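Local structure of NAD(+) phosphorylase MbcT (Mycobacterium tuberculosis, 6FKG) at residues 33-38 with 90-95. The protein degrades NAD(+) by phosphorolysis, as the toxin of a type II toxin-antitoxin pair that kills the cell unless the antitoxin MbcA blocks its active site. Sequence-based numbering, arbitrary orientation.
Sequences RDALSG and RLHTID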
loop_
_atom_site.group_PDB
_atom_site.type_symbol
_atom_site.label_atom_id
_atom_site.label_comp_id
_atom_site.label_asym_id
_atom_site.label_seq_id
_atom_site.Cartn_x
_atom_site.Cartn_y
_atom_site.Cartn_z
ATOM N N ARG B 33 -39.533 -15.622 1.670
ATOM C CA ARG B 33 -38.373 -16.476 1.902
ATOM C C ARG B 33 -38.767 -17.920 2.190
ATOM O O ARG B 33 -39.830 -18.179 2.751
ATOM C CB ARG B 33 -37.535 -15.938 3.065
ATOM C CG ARG B 33 -37.089 -14.484 2.879
ATOM C CD ARG B 33 -36.341 -14.336 1.557
ATOM N NE ARG B 33 -35.792 -12.994 1.401
ATOM C CZ ARG B 33 -34.502 -12.690 1.531
ATOM N NH1 ARG B 33 -33.592 -13.635 1.789
ATOM N NH2 ARG B 33 -34.117 -11.437 1.364
ATOM N N ASP B 34 -37.898 -18.850 1.809
ATOM C CA ASP B 34 -38.095 -20.254 2.133
ATOM C C ASP B 34 -37.930 -20.518 3.628
ATOM O O ASP B 34 -36.967 -20.063 4.263
ATOM C CB ASP B 34 -37.122 -21.137 1.355
ATOM C CG ASP B 34 -37.383 -22.612 1.591
ATOM O OD1 ASP B 34 -38.250 -23.176 0.896
ATOM O OD2 ASP B 34 -36.746 -23.197 2.483
ATOM N N ALA B 35 -38.862 -21.276 4.191
ATOM C CA ALA B 35 -38.839 -21.569 5.623
ATOM C C ALA B 35 -37.557 -22.262 6.091
ATOM O O ALA B 35 -37.215 -22.204 7.264
ATOM C CB ALA B 35 -40.052 -22.425 5.995
ATOM N N LEU B 36 -36.863 -22.952 5.191
ATOM C CA LEU B 36 -35.702 -23.730 5.624
ATOM C C LEU B 36 -34.361 -23.159 5.121
ATOM O O LEU B 36 -33.310 -23.729 5.392
ATOM C CB LEU B 36 -35.854 -25.190 5.168
ATOM C CG LEU B 36 -37.142 -25.880 5.641
ATOM C CD1 LEU B 36 -37.268 -27.284 5.076
ATOM C CD2 LEU B 36 -37.198 -25.907 7.161
ATOM N N SER B 37 -34.397 -22.039 4.400
ATOM C CA SER B 37 -33.167 -21.415 3.900
ATOM C C SER B 37 -32.312 -20.857 5.022
ATOM O O SER B 37 -32.832 -20.270 5.974
ATOM C CB SER B 37 -33.473 -20.286 2.911
ATOM O OG SER B 37 -32.333 -19.443 2.749
ATOM N N GLY B 38 -30.990 -21.030 4.916
ATOM C CA GLY B 38 -30.091 -20.500 5.932
ATOM C C GLY B 38 -29.033 -19.564 5.373
ATOM O O GLY B 38 -28.017 -19.298 6.014
ATOM N N ARG B 90 -43.773 -14.031 7.774
ATOM C CA ARG B 90 -44.536 -15.237 8.056
ATOM C C ARG B 90 -43.905 -16.019 9.202
ATOM O O ARG B 90 -42.689 -15.951 9.429
ATOM C CB ARG B 90 -44.657 -16.108 6.798
ATOM C CG ARG B 90 -45.605 -15.512 5.755
ATOM C CD ARG B 90 -45.885 -16.472 4.615
ATOM N NE ARG B 90 -46.927 -15.968 3.724
ATOM C CZ ARG B 90 -47.121 -16.411 2.487
ATOM N NH1 ARG B 90 -48.094 -15.902 1.740
ATOM N NH2 ARG B 90 -46.337 -17.361 1.997
ATOM N N LEU B 91 -44.750 -16.746 9.923
ATOM C CA LEU B 91 -44.333 -17.560 11.043
ATOM C C LEU B 91 -44.444 -19.024 10.650
ATOM O O LEU B 91 -45.529 -19.515 10.325
ATOM C CB LEU B 91 -45.202 -17.275 12.284
ATOM C CG LEU B 91 -44.910 -18.166 13.494
ATOM C CD1 LEU B 91 -43.495 -17.966 14.022
ATOM C CD2 LEU B 91 -45.931 -17.882 14.578
ATOM N N HIS B 92 -43.309 -19.708 10.694
ATOM C CA HIS B 92 -43.206 -21.104 10.299
ATOM C C HIS B 92 -43.118 -22.029 11.483
ATOM O O HIS B 92 -42.286 -21.844 12.364
ATOM C CB HIS B 92 -41.974 -21.310 9.427
ATOM C CG HIS B 92 -41.863 -20.318 8.325
ATOM N ND1 HIS B 92 -42.727 -20.308 7.249
ATOM C CD2 HIS B 92 -41.002 -19.290 8.133
ATOM C CE1 HIS B 92 -42.391 -19.319 6.437
ATOM N NE2 HIS B 92 -41.349 -18.686 6.951
ATOM N N THR B 93 -43.977 -23.031 11.484
ATOM C CA THR B 93 -43.950 -24.080 12.480
ATOM C C THR B 93 -43.175 -25.241 11.885
ATOM O O THR B 93 -43.575 -25.779 10.858
ATOM C CB THR B 93 -45.359 -24.528 12.848
ATOM O OG1 THR B 93 -46.108 -23.401 13.314
ATOM C CG2 THR B 93 -45.319 -25.597 13.926
ATOM N N ILE B 94 -42.066 -25.604 12.517
ATOM C CA ILE B 94 -41.149 -26.598 11.966
ATOM C C ILE B 94 -40.857 -27.656 13.012
ATOM O O ILE B 94 -40.284 -27.366 14.063
ATOM C CB ILE B 94 -39.833 -25.952 11.491
ATOM C CG1 ILE B 94 -40.117 -24.941 10.367
ATOM C CG2 ILE B 94 -38.833 -27.032 11.035
ATOM C CD1 ILE B 94 -38.971 -23.964 10.077
ATOM N N ASP B 95 -41.283 -28.882 12.727
ATOM C CA ASP B 95 -41.003 -30.014 13.599
ATOM C C ASP B 95 -39.556 -30.477 13.432
ATOM O O ASP B 95 -39.090 -30.734 12.313
ATOM C CB ASP B 95 -41.958 -31.178 13.312
ATOM C CG ASP B 95 -43.336 -30.972 13.907
ATOM O OD1 ASP B 95 -43.485 -30.122 14.807
ATOM O OD2 ASP B 95 -44.272 -31.686 13.491
#
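Arg33 opens the segment by turning its guanidinium away from strand 89-103 toward the antitoxin: NE and NH2 form salt bridges with Glu67 and Asp107 of the MbcA chain. A type I beta turn runs from Asp34 to Ser37, with Asp34 O accepting from Ser37 N at 3.2 Å. The Asp34 carboxylate adds an Asx turn, OD2 taking Leu36 N at 2.7 Å from above the carboxylate plane. Ala35, at the first corner of this turn, points its methyl at the strand. CB sits over the centre of the His92 imidazole, 3.7 Å from the ring centroid and only 13° off the normal, a CH-pi contact that sets the turn against the flat side of the ring. Both ring nitrogens are hydrogen-bonded, ND1 to Ser172 OG and NE2 to Thr29 OG1, which would fix the rotation of the imidazole; these bonds reach the two strands flanking 89-103 antiparallel in the mixed sheet of this RES domain. The loop between strand 19-30 and helix 39-44 lies over the side of that sheet from which His92 and Ile94 project. Further along the turn, Ala35 O lies 3.8 Å from Ile94 CD1 while hydrogen-bonding Arg27 NH1. Leu36, with CG anti to its carbonyl carbon (chi1 -56°), crosses Ile94 obliquely, and its CD2 meets Ile94 CD1 tip to tip at 3.9 Å. Gly38, after Ser37, occupies the N-cap position of helix 39-44.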